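Long-range contacts in 2-hydroxyisocaproyl-CoA dehydratase activator (Clostridium difficile, PDB 4EHT), which activates (R)-2-hydroxyisocaproyl-CoA dehydratase in leucine fermentation by passing it one electron from a [4Fe-4S] cluster, coupled to ATP hydrolysis: residues Y2-D7 with E55-V60; V25-I30 with P240-A245. All coordinates share one frame; numbering follows the deposited sequence.

Contact 1: residues Y2-D7 with E55-V60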
# COMPACT_ATOMS: atom_id res chain seq x y z
N TYR A 2 -18.93 -39.12 3.90
CA TYR A 2 -18.39 -37.83 4.27
C TYR A 2 -17.48 -37.35 3.15
O TYR A 2 -16.80 -38.16 2.52
CB TYR A 2 -17.58 -37.95 5.56
CG TYR A 2 -18.38 -38.37 6.76
CD1 TYR A 2 -19.04 -37.42 7.54
CD2 TYR A 2 -18.48 -39.71 7.12
CE1 TYR A 2 -19.78 -37.81 8.65
CE2 TYR A 2 -19.21 -40.11 8.22
CZ TYR A 2 -19.86 -39.16 8.98
OH TYR A 2 -20.59 -39.56 10.08
N THR A 3 -17.49 -36.05 2.90
CA THR A 3 -16.52 -35.45 2.01
C THR A 3 -15.85 -34.31 2.77
O THR A 3 -16.36 -33.88 3.81
CB THR A 3 -17.18 -34.95 0.70
OG1 THR A 3 -18.20 -33.99 0.99
CG2 THR A 3 -17.77 -36.12 -0.07
N MET A 4 -14.71 -33.83 2.28
CA MET A 4 -13.99 -32.76 2.94
C MET A 4 -13.58 -31.65 1.96
O MET A 4 -13.19 -31.92 0.83
CB MET A 4 -12.75 -33.32 3.63
CG MET A 4 -11.98 -32.29 4.43
SD MET A 4 -10.43 -32.94 5.06
CE MET A 4 -11.01 -33.92 6.44
N GLY A 5 -13.69 -30.41 2.41
CA GLY A 5 -13.21 -29.28 1.63
C GLY A 5 -12.17 -28.53 2.43
O GLY A 5 -12.37 -28.29 3.63
N LEU A 6 -11.06 -28.17 1.79
CA LEU A 6 -10.00 -27.40 2.42
C LEU A 6 -9.78 -26.14 1.60
O LEU A 6 -9.65 -26.20 0.39
CB LEU A 6 -8.70 -28.19 2.45
CG LEU A 6 -8.64 -29.46 3.30
CD1 LEU A 6 -7.36 -30.22 3.00
CD2 LEU A 6 -8.74 -29.12 4.77
N ASP A 7 -9.73 -25.00 2.27
CA ASP A 7 -9.54 -23.72 1.61
C ASP A 7 -8.29 -23.13 2.23
O ASP A 7 -8.32 -22.67 3.38
CB ASP A 7 -10.77 -22.83 1.85
CG ASP A 7 -10.61 -21.43 1.27
OD1 ASP A 7 -9.53 -21.11 0.73
OD2 ASP A 7 -11.57 -20.64 1.38
N GLU A 55 -9.50 -42.24 6.27
CA GLU A 55 -10.12 -43.37 5.58
C GLU A 55 -11.62 -43.20 5.42
O GLU A 55 -12.22 -43.70 4.47
CB GLU A 55 -9.82 -44.68 6.32
CG GLU A 55 -8.34 -44.96 6.53
CD GLU A 55 -7.74 -44.14 7.66
OE1 GLU A 55 -8.46 -43.88 8.65
OE2 GLU A 55 -6.56 -43.76 7.56
N ASP A 56 -12.25 -42.49 6.36
CA ASP A 56 -13.69 -42.31 6.35
C ASP A 56 -14.15 -41.25 5.34
O ASP A 56 -15.35 -41.08 5.10
CB ASP A 56 -14.17 -41.95 7.75
CG ASP A 56 -13.70 -42.93 8.80
OD1 ASP A 56 -13.61 -44.14 8.49
OD2 ASP A 56 -13.41 -42.50 9.94
N ILE A 57 -13.20 -40.53 4.76
CA ILE A 57 -13.51 -39.44 3.83
C ILE A 57 -13.48 -39.96 2.40
O ILE A 57 -12.44 -40.38 1.91
CB ILE A 57 -12.53 -38.27 3.98
CG1 ILE A 57 -12.39 -37.89 5.46
CG2 ILE A 57 -12.98 -37.06 3.15
CD1 ILE A 57 -13.71 -37.71 6.18
N LYS A 58 -14.63 -39.93 1.73
CA LYS A 58 -14.77 -40.50 0.39
C LYS A 58 -14.11 -39.64 -0.68
O LYS A 58 -13.52 -40.16 -1.61
CB LYS A 58 -16.25 -40.70 0.04
CG LYS A 58 -16.47 -41.40 -1.29
CD LYS A 58 -17.84 -42.08 -1.36
CE LYS A 58 -18.04 -42.82 -2.68
NZ LYS A 58 -16.98 -43.84 -2.90
N LYS A 59 -14.24 -38.32 -0.58
CA LYS A 59 -13.59 -37.43 -1.53
C LYS A 59 -13.14 -36.16 -0.82
O LYS A 59 -13.84 -35.65 0.05
CB LYS A 59 -14.53 -37.07 -2.68
CG LYS A 59 -14.89 -38.25 -3.59
CD LYS A 59 -13.76 -38.60 -4.54
CE LYS A 59 -14.11 -39.80 -5.42
NZ LYS A 59 -12.93 -40.31 -6.16
N VAL A 60 -11.97 -35.66 -1.20
CA VAL A 60 -11.40 -34.44 -0.64
C VAL A 60 -11.11 -33.48 -1.78
O VAL A 60 -10.49 -33.87 -2.77
CB VAL A 60 -10.07 -34.70 0.08
CG1 VAL A 60 -9.51 -33.41 0.67
CG2 VAL A 60 -10.23 -35.76 1.16
O HOH W 1 -17.54 -41.48 3.32
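Two neighbouring parallel strands of the N-terminal five-stranded sheet, 2-8 and 57-63, begin their pairing where Tyr2 and Met4 meet Ile57 to Val60. Tyr2 O accepts a hydrogen bond from Lys58 N at 2.9 Å, and Met4 N gives its hydrogen to Lys59 O at 3.0 Å with an N-H...O angle of 159°. That same carbonyl oxygen lies 3.3 Å from Thr3 CA, a CA-H...O contact. At the Tyr2 end, a water takes the hydrogen of Tyr2 N at 2.8 Å and donates to Asp56 O, tying the first residues of the strand to the short 3-10 turn. The sheet belongs to the actin-like ATPase fold, and its two faces are covered by different helices. Met4 and Val60 lie on one face; Met4 packs on Leu43 and Tyr47 of helix 38-50, and Ile57 beside it on Tyr47. Ile57 CG2, anti to its own backbone N, comes within 3.8 Å of Met4 CB. Ile57 CD1 reaches Tyr2 CB at 3.9 Å. Thr3 lies on the other face, toward helix 243-260. Its OG1, set between backbone N and carbonyl carbon (chi1 58°), is satisfied by Ala249 O, which is consistent with a threonine being buried there.

Contact 2: residues V25-I30 with P240-A245; sequences VASETI and PQLTGA. With ADP (adenosine-5'-diphosphate), chain D.
The carboxamide oxygen of Gln241 is held by two groups: a water donates to OE1 at 3.0 Å, and Arg218 supplies a second hydrogen bond. The same water lies 2.9 Å from Thr29 OG1, making the polar link between strand 23-30 and the residues that lead into helix 243-260. At the other end of the amide, NE2 donates to O1A of the ADP alpha-phosphate at 2.8 Å, nearly straight at 167°. Glutamine suits this place because one flat group can accept on one side and donate on the other. Its chain is extended, with CG anti to the backbone N (chi1 -164°), which carries the amide out to the nucleotide. Thr29 CG2 sits over the face of the amide, 3.6 Å from both OE1 and NE2.

Leu242 makes the van der Waals part of the contact. Its two methyls diverge to two residues on the same side of the strand: CD1 sits 3.6 Å from Ser27 OG, and CD2 lies 3.6 Å from Thr29 OG1. Small hydroxyl residues at these alternate positions are compact enough to be compatible with the close approach of the leucine to an edge strand of the sheet. Glu28, between them, points away and forms a salt bridge with Lys49 on the side of helix 38-50. Gln241 belongs to the ATP site, as do Gly215 and Ala12 nearby. With NE2 on the phosphate and OE1 held by Arg218 and the water, rotation of the amide is probably restrained, which would keep its N-H turned toward the nucleotide.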
# COMPACT_ATOMS: atom_id res chain seq x y z
N VAL A 25 -20.64 -31.28 9.63
CA VAL A 25 -20.43 -31.98 10.89
C VAL A 25 -19.19 -31.46 11.62
O VAL A 25 -19.05 -31.65 12.82
CB VAL A 25 -20.32 -33.52 10.69
CG1 VAL A 25 -21.59 -34.05 10.05
CG2 VAL A 25 -19.11 -33.88 9.84
N ALA A 26 -18.30 -30.79 10.89
CA ALA A 26 -17.13 -30.18 11.51
C ALA A 26 -16.62 -29.04 10.64
O ALA A 26 -16.65 -29.14 9.42
CB ALA A 26 -16.04 -31.20 11.73
N SER A 27 -16.15 -27.98 11.28
CA SER A 27 -15.55 -26.85 10.58
C SER A 27 -14.42 -26.29 11.43
O SER A 27 -14.44 -26.41 12.65
CB SER A 27 -16.59 -25.76 10.33
OG SER A 27 -16.79 -25.01 11.51
N GLU A 28 -13.44 -25.66 10.80
CA GLU A 28 -12.26 -25.21 11.53
C GLU A 28 -11.48 -24.17 10.74
O GLU A 28 -11.18 -24.35 9.57
CB GLU A 28 -11.37 -26.41 11.85
CG GLU A 28 -10.25 -26.11 12.84
CD GLU A 28 -10.74 -25.97 14.27
OE1 GLU A 28 -11.92 -26.30 14.53
OE2 GLU A 28 -9.96 -25.52 15.13
N THR A 29 -11.15 -23.07 11.41
CA THR A 29 -10.30 -22.05 10.82
C THR A 29 -9.04 -21.94 11.64
O THR A 29 -9.09 -21.90 12.87
CB THR A 29 -11.00 -20.69 10.78
OG1 THR A 29 -12.20 -20.80 10.01
CG2 THR A 29 -10.10 -19.61 10.16
N ILE A 30 -7.90 -21.91 10.97
CA ILE A 30 -6.63 -21.71 11.63
C ILE A 30 -5.97 -20.53 10.94
O ILE A 30 -5.85 -20.51 9.72
CB ILE A 30 -5.75 -22.97 11.55
CG1 ILE A 30 -6.37 -24.09 12.38
CG2 ILE A 30 -4.35 -22.67 12.05
CD1 ILE A 30 -6.40 -23.80 13.87
N PRO A 240 -19.11 -16.89 7.34
CA PRO A 240 -18.59 -16.21 6.14
C PRO A 240 -17.17 -16.62 5.76
O PRO A 240 -16.83 -16.61 4.58
CB PRO A 240 -18.60 -14.72 6.54
CG PRO A 240 -18.59 -14.73 8.04
CD PRO A 240 -19.40 -15.94 8.43
N GLN A 241 -16.34 -16.96 6.73
CA GLN A 241 -14.95 -17.28 6.39
C GLN A 241 -14.81 -18.71 5.82
O GLN A 241 -13.76 -19.05 5.26
CB GLN A 241 -14.04 -17.11 7.61
CG GLN A 241 -12.56 -17.03 7.26
CD GLN A 241 -11.69 -16.77 8.47
OE1 GLN A 241 -12.17 -16.74 9.59
NE2 GLN A 241 -10.40 -16.58 8.24
N LEU A 242 -15.87 -19.50 5.92
CA LEU A 242 -15.81 -20.95 5.58
C LEU A 242 -16.53 -21.35 4.29
O LEU A 242 -16.57 -22.54 3.94
CB LEU A 242 -16.41 -21.77 6.74
CG LEU A 242 -15.61 -21.80 8.04
CD1 LEU A 242 -16.50 -22.20 9.20
CD2 LEU A 242 -14.40 -22.73 7.93
N THR A 243 -17.10 -20.38 3.60
CA THR A 243 -17.86 -20.68 2.38
C THR A 243 -17.03 -21.33 1.27
O THR A 243 -17.57 -22.15 0.51
CB THR A 243 -18.58 -19.43 1.83
OG1 THR A 243 -17.64 -18.35 1.67
CG2 THR A 243 -19.72 -18.99 2.79
N GLY A 244 -15.75 -20.98 1.15
CA GLY A 244 -14.87 -21.64 0.17
C GLY A 244 -14.64 -23.13 0.50
O GLY A 244 -14.67 -24.00 -0.39
N ALA A 245 -14.41 -23.43 1.77
CA ALA A 245 -14.22 -24.81 2.20
C ALA A 245 -15.52 -25.58 2.02
O ALA A 245 -15.50 -26.77 1.64
CB ALA A 245 -13.76 -24.86 3.65
PB ADP D . -7.61 -15.83 2.92
O1B ADP D . -6.59 -16.57 3.72
O2B ADP D . -7.07 -14.94 1.83
O3B ADP D . -8.75 -16.66 2.38
PA ADP D . -9.67 -15.04 4.83
O1A ADP D . -9.44 -16.27 5.65
O2A ADP D . -10.88 -14.96 3.94
O3A ADP D . -8.29 -14.78 3.98
O5' ADP D . -9.69 -13.80 5.82
C5' ADP D . -8.55 -13.46 6.59
C4' ADP D . -8.83 -12.12 7.24
O4' ADP D . -9.99 -12.16 8.07
C3' ADP D . -7.66 -11.72 8.13
O3' ADP D . -7.14 -10.47 7.67
C2' ADP D . -8.28 -11.63 9.51
O2' ADP D . -7.72 -10.63 10.37
C1' ADP D . -9.75 -11.38 9.24
N9 ADP D . -10.51 -11.92 10.37
C8 ADP D . -10.38 -13.20 10.80
N7 ADP D . -11.20 -13.43 11.85
C5 ADP D . -11.87 -12.28 12.11
C6 ADP D . -12.88 -11.85 13.10
N6 ADP D . -13.33 -12.75 14.02
N1 ADP D . -13.34 -10.57 13.05
C2 ADP D . -12.86 -9.71 12.12
N3 ADP D . -11.92 -10.03 11.19
C4 ADP D . -11.40 -11.28 11.13
O HOH W 2 -14.22 -18.75 10.55

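In the fold
Both contacts involve the sheet that carries strands 2-8, 13-19, 23-30 and 57-63, but they use it differently. Contact 1 joins two of its strands edge to edge through backbone bonds and apolar side chains, far from the centre of the chain. Contact 2, nearer that centre, sets the outermost strand against the turn leading into helix 243-260, with no direct hydrogen bond but a water bridging the segments, while the nucleotide and Arg218 bind Gln241. Each is partly buried. The two touch where Asp7 and Gly5 pack on Gly244 and Ala245, and helix 243-260 serves both: its first residues follow directly on the touching pair Gln241 and Leu242, and later residues cover Thr3 in contact 1.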